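Local coordinates for protein enterotoxin type A (Staphylococcus aureus, PDB 1ESF) that acts as a zinc-binding superantigen that binds MHC class II and T-cell receptor molecules, setting off T-cell activation, and causes staphylococcal food poisoning, at residues A[40-45]-A[82-87]; A[49-54]-A[66-71]; A[125-130]-A[141-146]; A[185-190]-A[225-230]. All blocks are in the same frame, centred on the assembly; numbering follows the deposited sequence.

Interaction 1: A[40-45]-A[82-87]; sequences NKESHD and GKKVDL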
# COMPACT_ATOMS: atom_id res chain seq x y z
N ASN A 40 -12.91 13.97 -2.45
CA ASN A 40 -13.75 14.69 -3.36
C ASN A 40 -13.03 15.37 -4.52
O ASN A 40 -13.03 16.60 -4.65
CB ASN A 40 -14.53 15.70 -2.54
CG ASN A 40 -15.82 16.12 -3.18
OD1 ASN A 40 -16.54 15.32 -3.76
ND2 ASN A 40 -16.16 17.39 -3.02
N LYS A 41 -12.42 14.55 -5.38
CA LYS A 41 -11.71 15.06 -6.55
C LYS A 41 -12.26 14.35 -7.79
O LYS A 41 -12.85 13.27 -7.69
CB LYS A 41 -10.22 14.81 -6.38
CG LYS A 41 -9.58 15.63 -5.30
CD LYS A 41 -8.82 16.81 -5.94
CE LYS A 41 -8.17 17.76 -4.90
NZ LYS A 41 -7.07 18.65 -5.45
N GLU A 42 -12.06 14.95 -8.96
CA GLU A 42 -12.56 14.35 -10.20
C GLU A 42 -11.64 14.79 -11.34
O GLU A 42 -11.09 15.89 -11.30
CB GLU A 42 -13.98 14.88 -10.52
CG GLU A 42 -13.87 16.36 -11.03
CD GLU A 42 -15.12 17.23 -10.90
OE1 GLU A 42 -15.95 17.15 -11.84
OE2 GLU A 42 -15.23 18.03 -9.92
N SER A 43 -11.49 13.94 -12.35
CA SER A 43 -10.71 14.25 -13.54
C SER A 43 -11.13 13.37 -14.66
O SER A 43 -11.50 12.22 -14.45
CB SER A 43 -9.23 14.05 -13.36
OG SER A 43 -8.61 14.31 -14.61
N HIS A 44 -11.21 13.93 -15.86
CA HIS A 44 -11.48 13.04 -16.97
C HIS A 44 -10.33 13.14 -17.98
O HIS A 44 -10.42 12.62 -19.08
CB HIS A 44 -12.92 13.12 -17.56
CG HIS A 44 -13.37 14.49 -17.96
ND1 HIS A 44 -14.28 15.21 -17.22
CD2 HIS A 44 -13.05 15.27 -19.02
CE1 HIS A 44 -14.50 16.37 -17.80
NE2 HIS A 44 -13.77 16.43 -18.90
N ASP A 45 -9.22 13.71 -17.53
CA ASP A 45 -8.04 13.85 -18.35
C ASP A 45 -7.29 12.57 -18.28
O ASP A 45 -7.40 11.83 -17.30
CB ASP A 45 -7.13 14.92 -17.80
CG ASP A 45 -7.80 16.24 -17.72
OD1 ASP A 45 -8.04 16.83 -18.80
OD2 ASP A 45 -8.12 16.68 -16.58
N GLY A 82 -14.20 10.71 -14.64
CA GLY A 82 -15.33 11.62 -14.60
C GLY A 82 -16.18 11.53 -13.33
O GLY A 82 -17.19 12.22 -13.22
N LYS A 83 -15.80 10.65 -12.41
CA LYS A 83 -16.55 10.47 -11.17
C LYS A 83 -15.88 11.25 -10.05
O LYS A 83 -14.81 11.86 -10.21
CB LYS A 83 -16.60 9.01 -10.73
CG LYS A 83 -17.19 8.01 -11.67
CD LYS A 83 -18.61 8.35 -12.05
CE LYS A 83 -18.92 7.70 -13.42
NZ LYS A 83 -20.07 8.28 -14.22
N LYS A 84 -16.59 11.30 -8.94
CA LYS A 84 -16.07 11.91 -7.74
C LYS A 84 -15.36 10.75 -7.05
O LYS A 84 -15.95 9.68 -6.89
CB LYS A 84 -17.15 12.46 -6.86
CG LYS A 84 -16.61 13.68 -6.30
CD LYS A 84 -16.50 14.71 -7.39
CE LYS A 84 -17.57 15.69 -7.17
NZ LYS A 84 -18.83 14.89 -6.92
N VAL A 85 -14.09 10.96 -6.73
CA VAL A 85 -13.21 9.93 -6.15
C VAL A 85 -12.42 10.44 -4.95
O VAL A 85 -12.26 11.65 -4.84
CB VAL A 85 -12.13 9.47 -7.27
CG1 VAL A 85 -12.80 8.89 -8.50
CG2 VAL A 85 -11.25 10.66 -7.74
N ASP A 86 -11.96 9.53 -4.08
CA ASP A 86 -11.09 9.88 -2.93
C ASP A 86 -9.74 9.26 -3.28
O ASP A 86 -9.70 8.26 -3.96
CB ASP A 86 -11.56 9.21 -1.62
CG ASP A 86 -12.87 9.78 -1.08
OD1 ASP A 86 -13.09 10.95 -1.31
OD2 ASP A 86 -13.68 9.09 -0.44
N LEU A 87 -8.65 9.82 -2.82
CA LEU A 87 -7.36 9.26 -3.13
C LEU A 87 -6.49 9.02 -1.91
O LEU A 87 -6.38 9.88 -1.06
CB LEU A 87 -6.60 10.17 -4.06
CG LEU A 87 -7.14 10.36 -5.48
CD1 LEU A 87 -8.09 11.55 -5.57
CD2 LEU A 87 -5.96 10.63 -6.33
O HOH W 1 -12.58 11.20 -11.08

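Interaction 2: A[49-54]-A[66-71]; sequences QHTILF and DLLVDF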
# COMPACT_ATOMS: atom_id res chain seq x y z
N GLN A 49 -4.17 5.57 -22.07
CA GLN A 49 -5.51 5.12 -21.75
C GLN A 49 -5.77 4.44 -20.43
O GLN A 49 -6.90 4.44 -19.94
CB GLN A 49 -6.07 4.27 -22.88
CG GLN A 49 -5.28 3.00 -23.16
CD GLN A 49 -6.04 1.98 -24.06
OE1 GLN A 49 -5.68 0.80 -24.07
NE2 GLN A 49 -7.09 2.42 -24.78
N HIS A 50 -4.73 3.90 -19.82
CA HIS A 50 -4.90 3.19 -18.56
C HIS A 50 -4.57 4.08 -17.43
O HIS A 50 -4.27 3.61 -16.36
CB HIS A 50 -3.98 1.97 -18.50
CG HIS A 50 -2.53 2.34 -18.50
ND1 HIS A 50 -1.95 3.06 -19.54
CD2 HIS A 50 -1.58 2.22 -17.55
CE1 HIS A 50 -0.71 3.36 -19.20
NE2 HIS A 50 -0.46 2.87 -18.00
N THR A 51 -4.55 5.38 -17.68
CA THR A 51 -4.21 6.35 -16.63
C THR A 51 -5.31 7.44 -16.44
O THR A 51 -6.23 7.54 -17.24
CB THR A 51 -2.78 7.08 -16.93
OG1 THR A 51 -2.90 8.01 -18.03
CG2 THR A 51 -1.66 6.06 -17.27
N ILE A 52 -5.28 8.17 -15.32
CA ILE A 52 -6.16 9.33 -15.14
C ILE A 52 -5.17 10.40 -14.69
O ILE A 52 -4.28 10.15 -13.83
CB ILE A 52 -7.28 9.17 -14.11
CG1 ILE A 52 -8.35 8.20 -14.62
CG2 ILE A 52 -7.89 10.54 -13.83
CD1 ILE A 52 -9.38 7.76 -13.55
N LEU A 53 -5.26 11.57 -15.31
CA LEU A 53 -4.36 12.65 -15.03
C LEU A 53 -5.09 13.73 -14.29
O LEU A 53 -6.08 14.24 -14.78
CB LEU A 53 -3.78 13.19 -16.33
CG LEU A 53 -3.07 14.54 -16.19
CD1 LEU A 53 -1.82 14.40 -15.32
CD2 LEU A 53 -2.73 15.08 -17.57
N PHE A 54 -4.62 14.01 -13.08
CA PHE A 54 -5.16 15.06 -12.22
C PHE A 54 -4.31 16.32 -12.39
O PHE A 54 -3.26 16.48 -11.77
CB PHE A 54 -5.20 14.65 -10.73
CG PHE A 54 -6.27 13.65 -10.41
CD1 PHE A 54 -6.06 12.30 -10.62
CD2 PHE A 54 -7.51 14.07 -9.97
CE1 PHE A 54 -7.06 11.38 -10.42
CE2 PHE A 54 -8.52 13.14 -9.77
CZ PHE A 54 -8.29 11.79 -9.99
N ASP A 66 1.01 18.27 -11.05
CA ASP A 66 0.10 17.26 -11.57
C ASP A 66 0.34 15.86 -10.96
O ASP A 66 1.46 15.49 -10.60
CB ASP A 66 0.23 17.13 -13.06
CG ASP A 66 -0.15 18.39 -13.81
OD1 ASP A 66 -0.66 19.37 -13.26
OD2 ASP A 66 0.10 18.37 -15.02
N LEU A 67 -0.74 15.09 -10.83
CA LEU A 67 -0.68 13.74 -10.30
C LEU A 67 -1.20 12.78 -11.37
O LEU A 67 -2.32 12.92 -11.85
CB LEU A 67 -1.51 13.57 -9.00
CG LEU A 67 -1.41 12.15 -8.38
CD1 LEU A 67 -0.06 11.92 -7.76
CD2 LEU A 67 -2.41 11.99 -7.30
N LEU A 68 -0.35 11.84 -11.79
CA LEU A 68 -0.75 10.85 -12.79
C LEU A 68 -1.00 9.50 -12.11
O LEU A 68 -0.10 9.00 -11.45
CB LEU A 68 0.34 10.74 -13.85
CG LEU A 68 -0.01 9.72 -14.92
CD1 LEU A 68 -1.05 10.33 -15.87
CD2 LEU A 68 1.25 9.36 -15.62
N VAL A 69 -2.21 8.95 -12.20
CA VAL A 69 -2.54 7.64 -11.61
C VAL A 69 -2.60 6.59 -12.66
O VAL A 69 -3.33 6.71 -13.63
CB VAL A 69 -3.85 7.61 -10.85
CG1 VAL A 69 -4.01 6.27 -10.16
CG2 VAL A 69 -3.89 8.72 -9.86
N ASP A 70 -1.94 5.50 -12.37
CA ASP A 70 -1.80 4.39 -13.28
C ASP A 70 -2.53 3.17 -12.78
O ASP A 70 -2.32 2.75 -11.65
CB ASP A 70 -0.31 4.10 -13.32
CG ASP A 70 0.14 3.44 -14.57
OD1 ASP A 70 -0.10 2.24 -14.72
OD2 ASP A 70 0.80 4.12 -15.36
N PHE A 71 -3.33 2.57 -13.66
CA PHE A 71 -4.11 1.39 -13.35
C PHE A 71 -3.67 0.26 -14.28
O PHE A 71 -2.93 0.48 -15.19
CB PHE A 71 -5.61 1.63 -13.60
CG PHE A 71 -6.18 2.75 -12.81
CD1 PHE A 71 -6.07 4.05 -13.26
CD2 PHE A 71 -6.79 2.51 -11.58
CE1 PHE A 71 -6.56 5.10 -12.51
CE2 PHE A 71 -7.28 3.53 -10.83
CZ PHE A 71 -7.17 4.84 -11.28

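Interaction 3: A[125-130]-A[141-146]; sequences VPINLW and ETVKTN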
# COMPACT_ATOMS: atom_id res chain seq x y z
N VAL A 125 -8.91 -0.95 12.36
CA VAL A 125 -8.68 -2.28 11.82
C VAL A 125 -7.81 -3.15 12.77
O VAL A 125 -6.62 -2.87 12.96
CB VAL A 125 -8.07 -2.16 10.38
CG1 VAL A 125 -7.91 -3.55 9.73
CG2 VAL A 125 -8.97 -1.26 9.48
N PRO A 126 -8.37 -4.23 13.32
CA PRO A 126 -7.59 -5.09 14.23
C PRO A 126 -6.42 -5.77 13.51
O PRO A 126 -6.58 -6.21 12.38
CB PRO A 126 -8.61 -6.13 14.68
CG PRO A 126 -9.94 -5.51 14.39
CD PRO A 126 -9.74 -4.74 13.16
N ILE A 127 -5.28 -5.90 14.17
CA ILE A 127 -4.12 -6.56 13.59
C ILE A 127 -3.63 -7.69 14.52
O ILE A 127 -3.48 -7.45 15.74
CB ILE A 127 -2.96 -5.56 13.44
CG1 ILE A 127 -3.36 -4.40 12.51
CG2 ILE A 127 -1.67 -6.29 13.02
CD1 ILE A 127 -2.41 -3.27 12.51
N ASN A 128 -3.44 -8.91 13.99
CA ASN A 128 -2.90 -10.05 14.76
C ASN A 128 -1.46 -10.11 14.32
O ASN A 128 -1.22 -10.19 13.14
CB ASN A 128 -3.51 -11.38 14.34
CG ASN A 128 -4.92 -11.53 14.75
OD1 ASN A 128 -5.30 -11.06 15.81
ND2 ASN A 128 -5.72 -12.20 13.95
N LEU A 129 -0.50 -10.04 15.24
CA LEU A 129 0.88 -10.09 14.82
C LEU A 129 1.66 -11.21 15.52
O LEU A 129 1.56 -11.38 16.74
CB LEU A 129 1.55 -8.74 15.08
CG LEU A 129 3.00 -8.68 14.54
CD1 LEU A 129 3.28 -7.30 14.11
CD2 LEU A 129 4.14 -9.19 15.49
N TRP A 130 2.41 -11.98 14.75
CA TRP A 130 3.23 -13.04 15.27
C TRP A 130 4.68 -12.80 14.92
O TRP A 130 4.99 -12.56 13.75
CB TRP A 130 2.86 -14.40 14.67
CG TRP A 130 1.64 -14.90 15.21
CD1 TRP A 130 1.50 -15.63 16.35
CD2 TRP A 130 0.33 -14.70 14.70
NE1 TRP A 130 0.17 -15.89 16.59
CE2 TRP A 130 -0.58 -15.33 15.58
CE3 TRP A 130 -0.18 -14.06 13.55
CZ2 TRP A 130 -1.95 -15.34 15.37
CZ3 TRP A 130 -1.55 -14.07 13.33
CH2 TRP A 130 -2.42 -14.71 14.23
N GLU A 141 -5.48 1.43 17.34
CA GLU A 141 -5.38 2.69 16.60
C GLU A 141 -4.38 2.67 15.44
O GLU A 141 -4.31 3.62 14.65
CB GLU A 141 -4.99 3.86 17.51
CG GLU A 141 -5.95 4.12 18.63
CD GLU A 141 -5.84 3.06 19.71
OE1 GLU A 141 -4.69 2.79 20.15
OE2 GLU A 141 -6.90 2.50 20.11
N THR A 142 -3.61 1.59 15.33
CA THR A 142 -2.60 1.51 14.30
C THR A 142 -3.08 1.76 12.86
O THR A 142 -2.46 2.54 12.12
CB THR A 142 -1.88 0.17 14.43
OG1 THR A 142 -1.42 0.04 15.78
CG2 THR A 142 -0.67 0.07 13.46
N VAL A 143 -4.10 1.01 12.45
CA VAL A 143 -4.67 1.09 11.10
C VAL A 143 -6.15 1.49 11.27
O VAL A 143 -6.90 0.80 11.93
CB VAL A 143 -4.59 -0.29 10.35
CG1 VAL A 143 -5.08 -0.17 8.90
CG2 VAL A 143 -3.16 -0.82 10.36
N LYS A 144 -6.56 2.59 10.64
CA LYS A 144 -7.93 3.07 10.74
C LYS A 144 -8.38 3.59 9.40
O LYS A 144 -7.56 3.99 8.59
CB LYS A 144 -8.04 4.14 11.83
CG LYS A 144 -6.85 5.08 11.88
CD LYS A 144 -6.97 6.28 12.84
CE LYS A 144 -6.71 5.99 14.34
NZ LYS A 144 -6.89 7.22 15.24
N THR A 145 -9.67 3.53 9.14
CA THR A 145 -10.24 4.02 7.90
C THR A 145 -11.68 4.54 8.09
O THR A 145 -12.39 4.14 9.00
CB THR A 145 -10.19 2.91 6.73
OG1 THR A 145 -10.59 3.50 5.48
CG2 THR A 145 -11.09 1.69 7.03
N ASN A 146 -12.09 5.44 7.20
CA ASN A 146 -13.42 6.02 7.18
C ASN A 146 -14.11 5.58 5.92
O ASN A 146 -15.12 6.16 5.54
CB ASN A 146 -13.33 7.52 7.08
CG ASN A 146 -12.89 8.16 8.36
OD1 ASN A 146 -11.82 8.78 8.44
ND2 ASN A 146 -13.72 8.04 9.40
O HOH W 2 -5.02 -1.29 14.31

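Interaction 4: A[185-190]-A[225-230]; sequences VFHTST and HIDIYL. With CD (cadmium ion), chain C.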
# COMPACT_ATOMS: atom_id res chain seq x y z
N VAL A 185 -1.32 -10.37 5.58
CA VAL A 185 -2.57 -10.88 5.03
C VAL A 185 -3.75 -10.01 5.47
O VAL A 185 -3.93 -9.75 6.66
CB VAL A 185 -2.87 -12.33 5.50
CG1 VAL A 185 -4.21 -12.85 4.86
CG2 VAL A 185 -1.71 -13.27 5.13
N PHE A 186 -4.55 -9.54 4.49
CA PHE A 186 -5.76 -8.74 4.75
C PHE A 186 -6.87 -9.79 4.76
O PHE A 186 -7.34 -10.28 3.73
CB PHE A 186 -5.94 -7.70 3.65
CG PHE A 186 -4.77 -6.77 3.52
CD1 PHE A 186 -3.66 -7.15 2.77
CD2 PHE A 186 -4.71 -5.61 4.28
CE1 PHE A 186 -2.48 -6.38 2.82
CE2 PHE A 186 -3.56 -4.84 4.34
CZ PHE A 186 -2.42 -5.23 3.60
N HIS A 187 -7.19 -10.23 5.96
CA HIS A 187 -8.14 -11.31 6.10
C HIS A 187 -9.61 -10.92 6.09
O HIS A 187 -10.20 -10.61 7.11
CB HIS A 187 -7.77 -12.13 7.31
CG HIS A 187 -8.39 -13.48 7.31
ND1 HIS A 187 -8.19 -14.39 8.32
CD2 HIS A 187 -9.27 -14.06 6.46
CE1 HIS A 187 -8.94 -15.46 8.11
NE2 HIS A 187 -9.60 -15.29 6.98
N THR A 188 -10.17 -10.96 4.88
CA THR A 188 -11.55 -10.59 4.63
C THR A 188 -12.43 -11.79 4.80
O THR A 188 -11.99 -12.91 4.75
CB THR A 188 -11.68 -9.96 3.24
OG1 THR A 188 -10.83 -10.67 2.33
CG2 THR A 188 -11.23 -8.47 3.26
N SER A 189 -13.69 -11.56 5.11
CA SER A 189 -14.62 -12.68 5.32
C SER A 189 -15.42 -13.08 4.07
O SER A 189 -15.48 -14.24 3.68
CB SER A 189 -15.58 -12.34 6.51
OG SER A 189 -15.67 -10.92 6.75
N THR A 190 -15.90 -12.06 3.38
CA THR A 190 -16.77 -12.22 2.24
C THR A 190 -16.17 -12.20 0.85
O THR A 190 -16.85 -12.45 -0.16
CB THR A 190 -17.82 -11.12 2.37
OG1 THR A 190 -17.18 -9.83 2.41
CG2 THR A 190 -18.58 -11.34 3.67
N HIS A 225 -9.75 -8.16 9.33
CA HIS A 225 -8.62 -7.86 10.19
C HIS A 225 -7.36 -8.21 9.38
O HIS A 225 -7.43 -8.81 8.29
CB HIS A 225 -8.70 -8.65 11.50
CG HIS A 225 -8.67 -10.13 11.30
ND1 HIS A 225 -9.81 -10.89 11.25
CD2 HIS A 225 -7.64 -10.99 11.17
CE1 HIS A 225 -9.50 -12.16 11.10
NE2 HIS A 225 -8.18 -12.25 11.05
N ILE A 226 -6.23 -7.81 9.92
CA ILE A 226 -4.96 -8.02 9.27
C ILE A 226 -4.17 -9.03 10.12
O ILE A 226 -4.23 -8.96 11.34
CB ILE A 226 -4.21 -6.62 9.22
CG1 ILE A 226 -4.95 -5.62 8.28
CG2 ILE A 226 -2.74 -6.78 8.85
CD1 ILE A 226 -4.37 -4.24 8.31
N ASP A 227 -3.55 -10.01 9.46
CA ASP A 227 -2.66 -10.98 10.12
C ASP A 227 -1.28 -10.71 9.62
O ASP A 227 -1.06 -10.62 8.41
CB ASP A 227 -3.01 -12.40 9.74
CG ASP A 227 -4.38 -12.76 10.14
OD1 ASP A 227 -4.73 -12.58 11.32
OD2 ASP A 227 -5.10 -13.23 9.27
N ILE A 228 -0.34 -10.53 10.53
CA ILE A 228 1.06 -10.26 10.14
C ILE A 228 1.95 -11.35 10.74
O ILE A 228 1.83 -11.63 11.93
CB ILE A 228 1.58 -8.82 10.60
CG1 ILE A 228 0.69 -7.70 10.00
CG2 ILE A 228 3.08 -8.67 10.21
CD1 ILE A 228 1.03 -6.27 10.44
N TYR A 229 2.76 -11.99 9.89
CA TYR A 229 3.70 -13.08 10.27
C TYR A 229 5.17 -12.62 10.01
O TYR A 229 5.57 -12.40 8.86
CB TYR A 229 3.40 -14.36 9.46
CG TYR A 229 1.95 -14.83 9.52
CD1 TYR A 229 1.46 -15.56 10.63
CD2 TYR A 229 1.06 -14.51 8.50
CE1 TYR A 229 0.11 -15.96 10.72
CE2 TYR A 229 -0.28 -14.88 8.59
CZ TYR A 229 -0.75 -15.59 9.69
OH TYR A 229 -2.11 -15.82 9.83
N LEU A 230 5.95 -12.46 11.08
CA LEU A 230 7.33 -12.02 10.93
C LEU A 230 8.30 -13.08 11.49
O LEU A 230 7.96 -13.78 12.48
CB LEU A 230 7.53 -10.68 11.66
CG LEU A 230 6.60 -9.49 11.39
CD1 LEU A 230 6.98 -8.38 12.37
CD2 LEU A 230 6.70 -9.05 9.94
CD CD C . -7.03 -14.16 10.39

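Interaction 1: A[40-45]-A[82-87]
The side chain of Lys84 lies against the amide of Asn40: its CG comes to 3.0 Å from Asn40 OD1, and CE stays close to the same oxygen because the lysine chain is bent at each of its outer torsions. Asn40 reaches this place with CG turned away from its own backbone N (chi1 -156°), which brings OD1 back to the lysine although its CB points away from 82-87. Next to this pair Lys41 and Val85 form an antiparallel hydrogen-bonded pair, Lys41 N giving to Val85 O at 3.0 Å and Val85 N to Lys41 O at 2.8 Å. Asn40 faces Val85 as well, so the strand carries a G1 beta bulge, and Asn40 N gives its hydrogen to Asp86 OD1 at 3.2 Å, an oxygen that His114 also grips. Val85 CG2 sits 3.1 Å from Lys41 O, while Lys41 CB touches Leu87 CD1. Beyond Glu42 the pairing opens; a water links Ser43 N to Lys83 O, and Gly82 N closes the end on Ser43 O at 3.1 Å, approaching from above the carbonyl plane. Ser43 OG accepts from Asp45 N in an ST turn and also bonds Leu53 O. The contact lies at an outer edge of the OB-fold sheet, where the pairing of strand 35-41 with strand 85-92 gives way to loop; strand 104-113 flanks 85-92, and strand 51-54 packs on Lys41, Ser43 and Val85.

Interaction 2: A[49-54]-A[66-71]
His50 and Asp70 meet at one end of this strand pair, the imidazole crossing the carboxylate with their planes 73° apart. His50 NE2 gives a weak, bent bond to Asp70 OD2 (3.2 Å), and CD2 lies 3.2 Å from Asp70 OD1, the oxygen that forms a salt bridge with Arg214. The ring is swung over its own backbone, CG lying between N and the carbonyl carbon (chi1 64°); this carries its edge to Phe71 O, while Thr51 CG2 rests over one face. In Asp70 CG stands opposite the backbone N (chi1 -155°), which brings the carboxylate across to the histidine. Next along the same face, Leu68 CD1 touches both Thr51 OG1 and Leu53 CB, at 3.7 and 4.0 Å, and Leu53 CD1 leans on to Asp66 CB. Thr51 OG1 itself is held by Leu48 O. The other face carries the pairs Ile52 with Val69 and Phe54 with Leu67: Phe54 CE1 touches Val69 CG2 at 4.2 Å, and the edge of the Phe54 ring lies by Leu67 O. Beyond them Ile52 CD1 reaches Phe71 CE1 at 4.0 Å, and the Phe71 ring sets its edge to His50 O. Each of these two pairs exchanges two backbone bonds, and Phe71 N adds one to His50 O. Together they make a regular antiparallel beta hairpin, with Phe71 and Ile52 packed on helix 74-80, a hairpin of the enterotoxin OB-fold domain.

Interaction 3: A[125-130]-A[141-146]
Val125 and Val143 pack against each other where two chain segments of the beta-grasp domain come together, 125-130 belonging to strand 118-131 and 141-146 leading into strand 144-147. The tight part is apolar. Ile127 CD1 presses on Val143 CG2 at 3.3 Å, closer than usual van der Waals contact, and the two side chains cross at about a right angle. The isoleucine is extended beyond CG1 (chi2 169°), which drives its terminal methyl into the angle between Val143 and Thr142; Thr142 CG2 adds a second contact to the same methyl at 3.9 Å. The valines meet less tightly, Val143 CG1 lying 3.9 Å from Val125 CB. With CG1 turned away from its own backbone N (chi1 -175°), Val143 splits its branches, one methyl for Val125 and the other for Ile127. Val125 CG2 extends this patch weakly toward Thr145 CG2. Leu155 of helix 152-167 packs on Val143 and Tyr162 on Thr142, while Ile226 and Ile228 of strand 225-231 touch Val125 and Ile127. The polar side is looser. One direct backbone bond joins the segments, and in place of a second a water bridges them, accepting from Val143 N and lying 2.6 Å from Val125 O. Farther along, the segments diverge, and the side chain of Lys144 starts away from 125-130. The direct bond, from Val125 N to Val143 O, measures 2.7 Å, its donor tilted 23° from the carbonyl plane.

Interaction 4: A[185-190]-A[225-230]
His187 N gives its hydrogen to His225 O at 2.7 Å, pairing two antiparallel strands of the beta-grasp domain beside a bound cadmium ion. The metal is held by Asp227 OD2 at 2.4 Å, by His187 ND1 from the facing strand and by His225 NE2 from the aspartate's own strand. This is the experimentally established zinc site of the toxin; Ser1 completes the cadmium shell through its N and OG, and zinc is needed for the toxin's zinc-dependent interaction with MHC class II. Val185, His187, His225 and Asp227 share one sheet face, so two hydrogen-bonded pairs, Val185 with Asp227 and His187 with His225, set three ligands round one point. Their conformations differ. His187 stretches away from its backbone N (chi1 -162°) and offers ND1, whereas His225 folds back between its own N and carbonyl carbon (chi1 61°) and offers NE2. The two rings stand at 64° to each other, and His187 CB lies over one face of the His225 ring, 4.1 Å from its centroid. The second carboxylate oxygen, Asp227 OD1, receives Asn128 ND2, a second-shell bond that, with the metal on OD2, limits the rotation of the carboxylate. On the reverse face Phe186 and Ile226 run side by side, with Phe186 also packed on helix 152-167. Past the metal, Val185 CG2 meets the edge of Tyr229, whose hydroxyl binds Glu2 N. Between the strands, Asp227 N gives to Val185 O at 2.8 Å.

Interactions 1 and 2 belong to the OB-fold domain, 3 and 4 to the beta-grasp domain, with the centres of 2 and 3 about 29 Å apart. Within each domain the neighbours touch: Asp45 O of interaction 1 takes a probable hydrogen bond from Leu53 N of interaction 2, and Asn128 N of interaction 3 probably bonds Ile226 O of interaction 4. Interaction 2 is the buried one, regular and largely apolar. Interaction 1, more exposed, relies on backbone bonds, a bulge and water at a sheet edge. Interactions 3 and 4 are both partly buried: 3 packs methyl groups, while 4 gathers a metal on a partly exposed face and buries Phe186 and Ile226 on the other.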